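Local atomic coordinates of glycerophosphodiester phosphodiesterase (Thermotoga maritima, PDB entry 1O1Z), a protein that belongs to the glycerophosphodiester phosphodiesterase family, whose members are built on a TIM-barrel fold. Residues G20-K24 and T224-E228; K24-N28 and K65-G69; I201-N207 and I219-D225; L206-Y212 and L229-L233. All coordinates share one frame; numbering follows the deposited sequence. Where two conformers were deposited one is given.

Interaction 1: G20-K24 and T224-E228; sequences GYSAK and TDEVE
Ala23 and Asp225 bring the two backbones within 5.1 Å, measured CA to CA, and the amide Ala23 N donates to the carbonyl Asp225 O at 3.3 Å, while an inverse gamma turn is centred on Tyr21. The Tyr21 ring is central to the side-chain contact. With CG anti to the backbone N (chi1 -164°), it extends over the first turn of helix 227-232. Val227 CB sits almost straight above the ring, 3.9 Å from its centroid, in a CH-pi contact; Lys24 CB lies over the opposite face, offset toward the rim, and Asp225 O meets the ring edge. Tyr21 OH donates to Glu228 OE2 at 2.6 Å, using the anti lone pair of that oxygen. The syn lone pair takes Lys24 NZ, 3.0 Å from Glu228 OE2, in a salt bridge, so two donors grip one carboxylate oxygen. A water donates both to Tyr21 OH and to Glu226 OE1, adding a further link between the segments. The contact joins two loops at the C-terminal ends of neighbouring parallel barrel strands, 14-18 and 221-224, the end where TIM barrels carry their active sites. Within the second loop Thr224 OG1 accepts from Glu226 N at 3.0 Å, forming an ST turn that leads to the helix, with Glu226 as N-cap residue. Ser22 OG and Asp225 OD1 approach to 2.8 Å at a poor angle; each is hydrogen-bonded instead to His18, Ser22 OG to the carbonyl O and Asp225 OD1 to ND1.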
# COMPACT_ATOMS: atom_id res chain seq x y z
N GLY A 20 2.59 8.45 -0.49
CA GLY A 20 2.77 9.65 0.30
C GLY A 20 1.63 10.63 0.11
O GLY A 20 0.53 10.23 -0.25
N TYR A 21 1.89 11.92 0.34
CA TYR A 21 0.89 12.96 0.13
C TYR A 21 0.97 13.34 -1.34
O TYR A 21 1.46 14.40 -1.72
CB TYR A 21 1.15 14.17 1.03
CG TYR A 21 0.00 15.15 1.17
CD1 TYR A 21 -1.10 15.11 0.31
CD2 TYR A 21 0.03 16.11 2.15
CE1 TYR A 21 -2.13 15.99 0.44
CE2 TYR A 21 -1.00 17.00 2.29
CZ TYR A 21 -2.09 16.94 1.45
OH TYR A 21 -3.13 17.84 1.60
N SER A 22 0.47 12.44 -2.18
CA SER A 22 0.75 12.52 -3.62
C SER A 22 -0.12 13.54 -4.35
O SER A 22 0.16 13.85 -5.48
CB SER A 22 0.65 11.13 -4.24
OG SER A 22 -0.65 10.60 -4.07
N ALA A 23 -1.19 14.03 -3.72
CA ALA A 23 -1.98 15.12 -4.33
C ALA A 23 -1.20 16.43 -4.40
O ALA A 23 -1.50 17.31 -5.25
CB ALA A 23 -3.27 15.36 -3.58
N LYS A 24 -0.24 16.60 -3.50
CA LYS A 24 0.51 17.86 -3.39
C LYS A 24 2.03 17.76 -3.66
O LYS A 24 2.67 18.77 -3.95
CB LYS A 24 0.30 18.48 -2.00
CG LYS A 24 -1.10 19.04 -1.78
CD LYS A 24 -1.14 19.92 -0.51
CE LYS A 24 -2.52 20.61 -0.34
NZ LYS A 24 -2.49 21.77 0.61
N THR A 224 -5.41 7.18 0.50
CA THR A 224 -5.86 8.36 -0.20
C THR A 224 -4.69 9.22 -0.66
O THR A 224 -3.66 9.24 -0.01
CB THR A 224 -6.75 9.22 0.75
OG1 THR A 224 -7.24 10.38 0.07
CG2 THR A 224 -5.99 9.73 1.97
N ASP A 225 -4.88 9.94 -1.76
CA ASP A 225 -3.92 10.96 -2.17
C ASP A 225 -4.07 12.27 -1.37
O ASP A 225 -3.15 13.07 -1.28
CB ASP A 225 -4.06 11.28 -3.64
CG ASP A 225 -3.97 10.08 -4.54
OD1 ASP A 225 -3.12 9.20 -4.28
OD2 ASP A 225 -4.71 9.96 -5.56
N GLU A 226 -5.27 12.49 -0.83
CA GLU A 226 -5.67 13.75 -0.20
C GLU A 226 -5.56 13.65 1.31
O GLU A 226 -6.55 13.62 2.04
CB GLU A 226 -7.09 14.11 -0.63
CG GLU A 226 -7.22 14.46 -2.10
CD GLU A 226 -6.71 15.86 -2.45
OE1 GLU A 226 -6.30 16.64 -1.56
OE2 GLU A 226 -6.73 16.20 -3.65
N VAL A 227 -4.31 13.62 1.78
CA VAL A 227 -4.06 13.35 3.18
C VAL A 227 -4.69 14.34 4.15
O VAL A 227 -5.39 13.95 5.09
CB VAL A 227 -2.55 13.21 3.47
CG1 VAL A 227 -2.31 13.06 4.95
CG2 VAL A 227 -1.98 12.05 2.70
N GLU A 228 -4.47 15.65 3.96
CA GLU A 228 -5.01 16.62 4.91
C GLU A 228 -6.53 16.56 4.97
O GLU A 228 -7.12 16.65 6.03
CB GLU A 228 -4.60 18.05 4.57
CG GLU A 228 -3.13 18.38 4.75
CD GLU A 228 -2.79 19.78 4.21
OE1 GLU A 228 -2.84 20.73 5.01
OE2 GLU A 228 -2.52 19.93 2.98
O HOH W 1 -5.72 16.93 1.13

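Interaction 2: K24-N28 and K65-G69; sequences KYLEN and KRLFG
The Arg66 guanidinium presents its edge to Glu27, whose OE1 lies near its plane, while Leu67 CG rests 4.1 Å above one face, toward the rim. Both terminal nitrogens take part, end-on: Arg66 NH1 bonds Glu27 OE1 at 2.9 Å, and Arg66 NH2 bonds Glu27 OE2 at 3.0 Å, with nearly straight N-H...O angles of 167° and 164°. The two flat groups are not coplanar, however. Their planes stand 47° apart, and the nitrogens reach the oxygens from above the carboxylate plane. Beneath this pair the contact is apolar: Glu27 CG touches Leu67 CD1 at 3.8 Å, Leu26 CD1 meets Leu67 CD2 at 4.1 Å, and Leu26 CD2 comes obliquely to Phe68 CZ at 4.3 Å. The loop between strand 14-18 and helix 30-38 is thus tied to the short helix 65-68, part of the excursion that follows barrel strand 43-50. Asp61 binds Arg66 NE, and Arg19 NH1 pairs with Glu27 OE2, so the bridge belongs to a wider network of alternating charges at the protein surface. Gripped by two nitrogens and by these further partners, the carboxylate and the guanidinium are probably both limited in their rotation.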
# COMPACT_ATOMS: atom_id res chain seq x y z
N LYS A 24 -0.24 16.60 -3.50
CA LYS A 24 0.51 17.86 -3.39
C LYS A 24 2.03 17.76 -3.66
O LYS A 24 2.67 18.77 -3.95
CB LYS A 24 0.30 18.48 -2.00
CG LYS A 24 -1.10 19.04 -1.78
CD LYS A 24 -1.14 19.92 -0.51
CE LYS A 24 -2.52 20.61 -0.34
NZ LYS A 24 -2.49 21.77 0.61
N TYR A 25 2.57 16.55 -3.55
CA TYR A 25 3.99 16.31 -3.70
C TYR A 25 4.22 15.12 -4.61
O TYR A 25 3.36 14.24 -4.75
CB TYR A 25 4.61 16.06 -2.33
CG TYR A 25 4.39 17.23 -1.41
CD1 TYR A 25 5.19 18.36 -1.48
CD2 TYR A 25 3.29 17.25 -0.53
CE1 TYR A 25 4.94 19.46 -0.66
CE2 TYR A 25 3.06 18.33 0.29
CZ TYR A 25 3.87 19.43 0.22
OH TYR A 25 3.60 20.52 1.04
N LEU A 26 5.39 15.05 -5.23
CA LEU A 26 5.64 14.00 -6.20
C LEU A 26 5.57 12.61 -5.56
O LEU A 26 6.26 12.30 -4.57
CB LEU A 26 7.00 14.21 -6.87
CG LEU A 26 7.39 13.16 -7.92
CD1 LEU A 26 6.42 13.17 -9.09
CD2 LEU A 26 8.84 13.35 -8.39
N GLU A 27 4.72 11.76 -6.14
CA GLU A 27 4.45 10.44 -5.61
C GLU A 27 5.71 9.65 -5.32
O GLU A 27 6.69 9.65 -6.08
CB GLU A 27 3.60 9.63 -6.57
CG GLU A 27 4.20 9.49 -7.95
CD GLU A 27 3.41 8.53 -8.79
OE1 GLU A 27 2.39 9.00 -9.33
OE2 GLU A 27 3.79 7.34 -8.88
N ASN A 28 5.65 8.93 -4.22
CA ASN A 28 6.68 7.95 -3.86
C ASN A 28 8.07 8.54 -3.58
O ASN A 28 9.06 7.82 -3.58
CB ASN A 28 6.72 6.79 -4.87
CG ASN A 28 5.74 5.69 -4.55
OD1 ASN A 28 5.36 5.48 -3.39
ND2 ASN A 28 5.28 5.00 -5.59
N LYS A 65 9.16 6.43 -17.43
CA LYS A 65 8.56 7.18 -18.53
C LYS A 65 7.53 8.20 -18.06
O LYS A 65 7.57 9.36 -18.46
CB LYS A 65 7.92 6.24 -19.59
CG LYS A 65 8.87 5.29 -20.25
CD LYS A 65 8.37 4.76 -21.61
CE LYS A 65 7.66 3.43 -21.49
NZ LYS A 65 7.45 2.81 -22.83
N ARG A 66 6.60 7.77 -17.21
CA ARG A 66 5.46 8.61 -16.85
C ARG A 66 5.86 9.85 -16.07
O ARG A 66 5.33 10.93 -16.32
CB ARG A 66 4.45 7.79 -16.04
CG ARG A 66 3.17 8.52 -15.61
CD ARG A 66 2.15 7.59 -14.96
NE ARG A 66 2.74 6.84 -13.85
CZ ARG A 66 2.70 7.20 -12.56
NH1 ARG A 66 2.01 8.28 -12.16
NH2 ARG A 66 3.31 6.46 -11.66
N LEU A 67 6.78 9.70 -15.13
CA LEU A 67 7.10 10.79 -14.20
C LEU A 67 8.31 11.61 -14.64
O LEU A 67 8.42 12.79 -14.28
CB LEU A 67 7.37 10.22 -12.81
CG LEU A 67 6.21 9.53 -12.07
CD1 LEU A 67 6.69 9.02 -10.77
CD2 LEU A 67 5.03 10.49 -11.89
N PHE A 68 9.21 10.99 -15.40
CA PHE A 68 10.47 11.63 -15.82
C PHE A 68 10.70 11.71 -17.32
O PHE A 68 11.64 12.39 -17.77
CB PHE A 68 11.65 10.90 -15.16
CG PHE A 68 11.57 10.89 -13.68
CD1 PHE A 68 12.00 11.99 -12.95
CD2 PHE A 68 11.04 9.80 -13.00
CE1 PHE A 68 11.90 12.00 -11.57
CE2 PHE A 68 10.95 9.79 -11.61
CZ PHE A 68 11.38 10.90 -10.90
N GLY A 69 9.89 11.03 -18.12
CA GLY A 69 10.02 11.06 -19.56
C GLY A 69 11.21 10.27 -20.06
O GLY A 69 11.72 10.53 -21.15

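Interaction 3: I201-N207 and I219-D225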
# COMPACT_ATOMS: atom_id res chain seq x y z
N ILE A 201 -10.08 -3.92 7.28
CA ILE A 201 -10.50 -3.57 5.93
C ILE A 201 -9.98 -2.18 5.56
O ILE A 201 -10.32 -1.21 6.22
CB ILE A 201 -12.06 -3.56 5.85
CG1 ILE A 201 -12.67 -4.88 6.37
CG2 ILE A 201 -12.49 -3.19 4.44
CD1 ILE A 201 -12.23 -6.12 5.64
N PHE A 202 -9.17 -2.11 4.51
CA PHE A 202 -8.69 -0.84 3.95
C PHE A 202 -9.37 -0.66 2.60
O PHE A 202 -9.60 -1.64 1.86
CB PHE A 202 -7.18 -0.85 3.70
CG PHE A 202 -6.34 -0.67 4.93
CD1 PHE A 202 -5.98 -1.75 5.70
CD2 PHE A 202 -5.85 0.61 5.28
CE1 PHE A 202 -5.20 -1.60 6.84
CE2 PHE A 202 -5.08 0.75 6.43
CZ PHE A 202 -4.75 -0.36 7.19
N VAL A 203 -9.71 0.57 2.28
CA VAL A 203 -10.19 0.90 0.95
C VAL A 203 -9.23 1.80 0.20
O VAL A 203 -8.55 2.59 0.80
CB VAL A 203 -11.61 1.51 0.97
CG1 VAL A 203 -12.56 0.51 1.55
CG2 VAL A 203 -11.66 2.82 1.70
N TRP A 204 -9.16 1.64 -1.12
CA TRP A 204 -8.27 2.43 -1.97
C TRP A 204 -8.90 2.69 -3.33
O TRP A 204 -9.85 2.02 -3.71
CB TRP A 204 -6.96 1.68 -2.20
CG TRP A 204 -7.16 0.32 -2.88
CD1 TRP A 204 -7.45 -0.84 -2.26
CD2 TRP A 204 -7.14 0.03 -4.29
NE1 TRP A 204 -7.60 -1.85 -3.19
CE2 TRP A 204 -7.41 -1.35 -4.44
CE3 TRP A 204 -6.92 0.79 -5.44
CZ2 TRP A 204 -7.46 -1.98 -5.68
CZ3 TRP A 204 -6.97 0.16 -6.68
CH2 TRP A 204 -7.25 -1.21 -6.79
N THR A 205 -8.41 3.67 -4.09
CA THR A 205 -7.67 4.82 -3.62
C THR A 205 -8.71 5.92 -3.58
O THR A 205 -9.21 6.38 -4.62
CB THR A 205 -6.58 5.20 -4.63
OG1 THR A 205 -5.54 4.21 -4.58
CG2 THR A 205 -5.92 6.52 -4.21
N LEU A 206 -9.09 6.30 -2.37
CA LEU A 206 -10.31 7.07 -2.19
C LEU A 206 -9.96 8.53 -1.94
O LEU A 206 -9.30 8.87 -0.96
CB LEU A 206 -11.10 6.47 -1.04
CG LEU A 206 -12.44 7.15 -0.75
CD1 LEU A 206 -13.32 7.22 -1.99
CD2 LEU A 206 -13.13 6.45 0.38
N ASN A 207 -10.43 9.40 -2.83
CA ASN A 207 -10.22 10.83 -2.71
C ASN A 207 -11.52 11.62 -2.53
O ASN A 207 -11.49 12.83 -2.35
CB ASN A 207 -9.44 11.34 -3.92
CG ASN A 207 -8.04 10.78 -3.97
OD1 ASN A 207 -7.42 10.53 -2.95
ND2 ASN A 207 -7.54 10.57 -5.19
N ILE A 219 -15.24 0.37 7.38
CA ILE A 219 -13.83 0.23 7.10
C ILE A 219 -12.97 0.60 8.31
O ILE A 219 -13.38 1.37 9.19
CB ILE A 219 -13.38 1.10 5.89
CG1 ILE A 219 -13.43 2.59 6.21
CG2 ILE A 219 -14.24 0.77 4.65
CD1 ILE A 219 -12.95 3.50 5.09
N ASP A 220 -11.76 0.06 8.29
CA ASP A 220 -10.76 0.35 9.30
C ASP A 220 -9.68 1.34 8.84
O ASP A 220 -9.00 1.94 9.66
CB ASP A 220 -10.09 -0.95 9.70
CG ASP A 220 -11.06 -1.90 10.31
OD1 ASP A 220 -11.41 -2.92 9.66
OD2 ASP A 220 -11.59 -1.64 11.44
N GLY A 221 -9.54 1.51 7.53
CA GLY A 221 -8.51 2.33 6.96
C GLY A 221 -8.82 2.78 5.55
O GLY A 221 -9.60 2.16 4.84
N VAL A 222 -8.15 3.86 5.18
CA VAL A 222 -8.30 4.45 3.85
C VAL A 222 -6.94 4.81 3.31
O VAL A 222 -6.10 5.33 4.02
CB VAL A 222 -9.25 5.66 3.89
CG1 VAL A 222 -8.73 6.76 4.82
CG2 VAL A 222 -9.48 6.21 2.46
N ILE A 223 -6.72 4.51 2.03
CA ILE A 223 -5.55 4.88 1.29
C ILE A 223 -5.98 5.98 0.34
O ILE A 223 -6.87 5.78 -0.49
CB ILE A 223 -4.98 3.64 0.57
CG1 ILE A 223 -4.53 2.59 1.59
CG2 ILE A 223 -3.87 4.04 -0.41
CD1 ILE A 223 -4.35 1.20 1.03
N THR A 224 -5.41 7.18 0.50
CA THR A 224 -5.86 8.36 -0.20
C THR A 224 -4.69 9.22 -0.66
O THR A 224 -3.66 9.24 -0.01
CB THR A 224 -6.75 9.22 0.75
OG1 THR A 224 -7.24 10.38 0.07
CG2 THR A 224 -5.99 9.73 1.97
N ASP A 225 -4.88 9.94 -1.76
CA ASP A 225 -3.92 10.96 -2.17
C ASP A 225 -4.07 12.27 -1.37
O ASP A 225 -3.15 13.07 -1.28
CB ASP A 225 -4.06 11.28 -3.64
CG ASP A 225 -3.97 10.08 -4.54
OD1 ASP A 225 -3.12 9.20 -4.28
OD2 ASP A 225 -4.71 9.96 -5.56
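Asn207 and Asp225 meet because both place CG beside their own backbone N, with chi1 at -65° and -54°, which turns the amide and the carboxylate toward each other. Asn207 ND2 donates to Asp225 OD2 at 2.9 Å, lying above the carboxylate plane, and Asn207 OD1 accepts from Asp225 N, also at 2.9 Å and in the carbonyl plane of the amide. Both ends of one amide therefore hold Asp225. Asp225 OD1 is hydrogen-bonded to His18 ND1, leaving OD2 to meet Asn207. Thr224 OG1 lies near both Leu206 O and Asn207 OD1. Behind this polar end runs a parallel ladder: Val203 N bonds Gly221 O, Val203 O takes Ile223 N, and Leu206 N reaches Ile223 O at 3.0 Å, past the cis peptide that precedes Thr205. At the other end Asp220 OD1 accepts from Ile201 N at 2.9 Å through its anti lone pair, in an almost straight bond of 172°, and Asp220 N returns one to Ile201 O. The Phe202 ring lies against the bare backbone of Gly221, its CD2 3.6 Å from Gly221 CA. On the side of the sheet that carries Val203 and Val222, Val203 CG1 packs on Ile219 CG2 at 3.5 Å, and Leu206 CB on Val222 CG2. These strands are consecutive in the barrel, joined by the beta-alpha-beta crossover through helix 209-215. That helix covers the Val203 and Ile219 side with Ile215 and Tyr212, strand 174-178 flanks strand 200-204, and strand 14-18 continues the sheet beyond strand 221-224.

Interaction 4: L206-Y212 and L229-L233; sequences LNDPEIY and LFVKL
Two outer helices of the TIM barrel, 209-215 and the C-terminal 227-232, meet here through an edge-to-face aromatic pair. The edge of Phe230 points at the face of Tyr212, with ring centroids 4.7 Å apart and planes at 53°. Phe230 CE2 makes the closest approach, 3.4 Å from Tyr212 CG, while Phe230 CD2 lies over the centre of the tyrosine ring. Tyr212 has CG anti to its backbone N (chi1 -177°), which sends the ring toward helix 227-232, where it and Phe230 run past each other in opposite directions. Farther round, Phe230 CZ comes to 3.4 Å from Leu206 O, and Asn207 O and Asp208 N lie at the phenyl edge, close to its plane. Leu233 CD1 touches both Pro209 CB at 3.7 Å and Tyr212 CD2 at 3.9 Å; Leu229 CD2 reaches Pro209 CG. A water links the two segments, 2.6 Å from Tyr212 OH and donating to Phe230 O. Asp208 is the N-cap of helix 209-215: its OD1 accepts from Glu210 N at 2.9 Å and, weakly, from Ile211 N. Both aromatic rings rest on Val222 of strand 221-224, and Phe230 also touches Thr224, so the helix pair lies against the outer side of the strand that separates the two helices in the chain.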
# COMPACT_ATOMS: atom_id res chain seq x y z
N LEU A 206 -9.09 6.30 -2.37
CA LEU A 206 -10.31 7.07 -2.19
C LEU A 206 -9.96 8.53 -1.94
O LEU A 206 -9.30 8.87 -0.96
CB LEU A 206 -11.10 6.47 -1.04
CG LEU A 206 -12.44 7.15 -0.75
CD1 LEU A 206 -13.32 7.22 -1.99
CD2 LEU A 206 -13.13 6.45 0.38
N ASN A 207 -10.43 9.40 -2.83
CA ASN A 207 -10.22 10.83 -2.71
C ASN A 207 -11.52 11.62 -2.53
O ASN A 207 -11.49 12.83 -2.35
CB ASN A 207 -9.44 11.34 -3.92
CG ASN A 207 -8.04 10.78 -3.97
OD1 ASN A 207 -7.42 10.53 -2.95
ND2 ASN A 207 -7.54 10.57 -5.19
N ASP A 208 -12.65 10.92 -2.57
CA ASP A 208 -13.98 11.54 -2.60
C ASP A 208 -14.57 11.49 -1.19
O ASP A 208 -14.89 10.43 -0.68
CB ASP A 208 -14.85 10.75 -3.59
CG ASP A 208 -16.26 11.29 -3.75
OD1 ASP A 208 -16.78 11.88 -2.80
OD2 ASP A 208 -16.93 11.15 -4.81
N PRO A 209 -14.70 12.64 -0.52
CA PRO A 209 -15.20 12.64 0.86
C PRO A 209 -16.64 12.17 1.04
O PRO A 209 -17.01 11.74 2.14
CB PRO A 209 -15.04 14.11 1.31
CG PRO A 209 -14.81 14.89 0.12
CD PRO A 209 -14.39 14.00 -1.00
N GLU A 210 -17.46 12.29 0.01
CA GLU A 210 -18.83 11.85 0.11
C GLU A 210 -18.91 10.33 0.13
O GLU A 210 -19.64 9.76 0.93
CB GLU A 210 -19.69 12.41 -1.00
CG GLU A 210 -21.14 11.94 -0.98
CD GLU A 210 -21.90 12.27 0.31
OE1 GLU A 210 -21.47 13.15 1.10
OE2 GLU A 210 -22.96 11.65 0.52
N ILE A 211 -18.16 9.68 -0.75
CA ILE A 211 -18.10 8.22 -0.72
C ILE A 211 -17.53 7.75 0.61
O ILE A 211 -18.03 6.82 1.23
CB ILE A 211 -17.30 7.67 -1.89
CG1 ILE A 211 -18.05 7.93 -3.20
CG2 ILE A 211 -17.04 6.16 -1.72
CD1 ILE A 211 -17.23 7.67 -4.44
N TYR A 212 -16.50 8.44 1.10
CA TYR A 212 -15.91 8.11 2.38
C TYR A 212 -16.95 8.14 3.50
O TYR A 212 -17.01 7.24 4.33
CB TYR A 212 -14.78 9.10 2.68
CG TYR A 212 -13.99 8.87 3.96
CD1 TYR A 212 -13.40 7.65 4.23
CD2 TYR A 212 -13.83 9.89 4.89
CE1 TYR A 212 -12.64 7.46 5.37
CE2 TYR A 212 -13.08 9.71 6.04
CZ TYR A 212 -12.48 8.48 6.27
OH TYR A 212 -11.72 8.26 7.40
N LEU A 229 -7.17 16.43 3.81
CA LEU A 229 -8.61 16.33 3.73
C LEU A 229 -9.11 15.19 4.62
O LEU A 229 -9.98 15.36 5.43
CB LEU A 229 -9.03 16.11 2.28
CG LEU A 229 -10.50 15.83 1.98
CD1 LEU A 229 -11.40 16.90 2.52
CD2 LEU A 229 -10.66 15.64 0.47
N PHE A 230 -8.55 14.00 4.45
CA PHE A 230 -9.07 12.84 5.12
C PHE A 230 -8.71 12.82 6.60
O PHE A 230 -9.49 12.38 7.46
CB PHE A 230 -8.65 11.56 4.37
CG PHE A 230 -9.54 11.26 3.21
CD1 PHE A 230 -9.54 12.06 2.09
CD2 PHE A 230 -10.41 10.19 3.26
CE1 PHE A 230 -10.42 11.81 1.02
CE2 PHE A 230 -11.26 9.93 2.19
CZ PHE A 230 -11.26 10.75 1.08
N VAL A 231 -7.56 13.37 6.93
CA VAL A 231 -7.22 13.56 8.34
C VAL A 231 -8.24 14.46 9.04
O VAL A 231 -8.68 14.16 10.14
CB VAL A 231 -5.78 14.09 8.50
CG1 VAL A 231 -5.52 14.53 9.96
CG2 VAL A 231 -4.77 13.02 8.06
N LYS A 232 -8.67 15.54 8.38
CA LYS A 232 -9.60 16.51 8.95
C LYS A 232 -11.05 16.01 8.97
O LYS A 232 -11.90 16.58 9.65
CB LYS A 232 -9.48 17.86 8.24
CG LYS A 232 -8.16 18.56 8.59
CD LYS A 232 -8.05 19.98 8.08
CE LYS A 232 -6.74 20.61 8.56
NZ LYS A 232 -6.56 21.99 8.05
N LEU A 233 -11.32 14.93 8.25
CA LEU A 233 -12.64 14.31 8.28
C LEU A 233 -12.80 13.39 9.47
O LEU A 233 -13.91 12.94 9.74
CB LEU A 233 -12.94 13.57 6.98
CG LEU A 233 -13.12 14.47 5.77
CD1 LEU A 233 -13.06 13.70 4.46
CD2 LEU A 233 -14.43 15.26 5.86
O HOH W 2 -10.68 10.27 8.67

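How the interactions relate
Interactions 1, 3 and 4 cluster around the closing part of the barrel, their centres 9 to 12 Å apart, whereas interaction 2 lies 13 Å from interaction 1 and more than 20 Å from the other two. Interaction 3 pairs strands 200-204 and 221-224; interaction 4 packs the helices that follow them, 209-215 and 227-232, and alternates with it along the chain. Thr224 and Asp225 lead from interaction 3 into interaction 1, where the chain's last barrel strand meets the loop after its first, 14-18, some 200 residues earlier. Lys24 then carries that loop on to interaction 2 and helix 65-68. Only interaction 1 joins the beginning of the chain to its end, where the barrel closes.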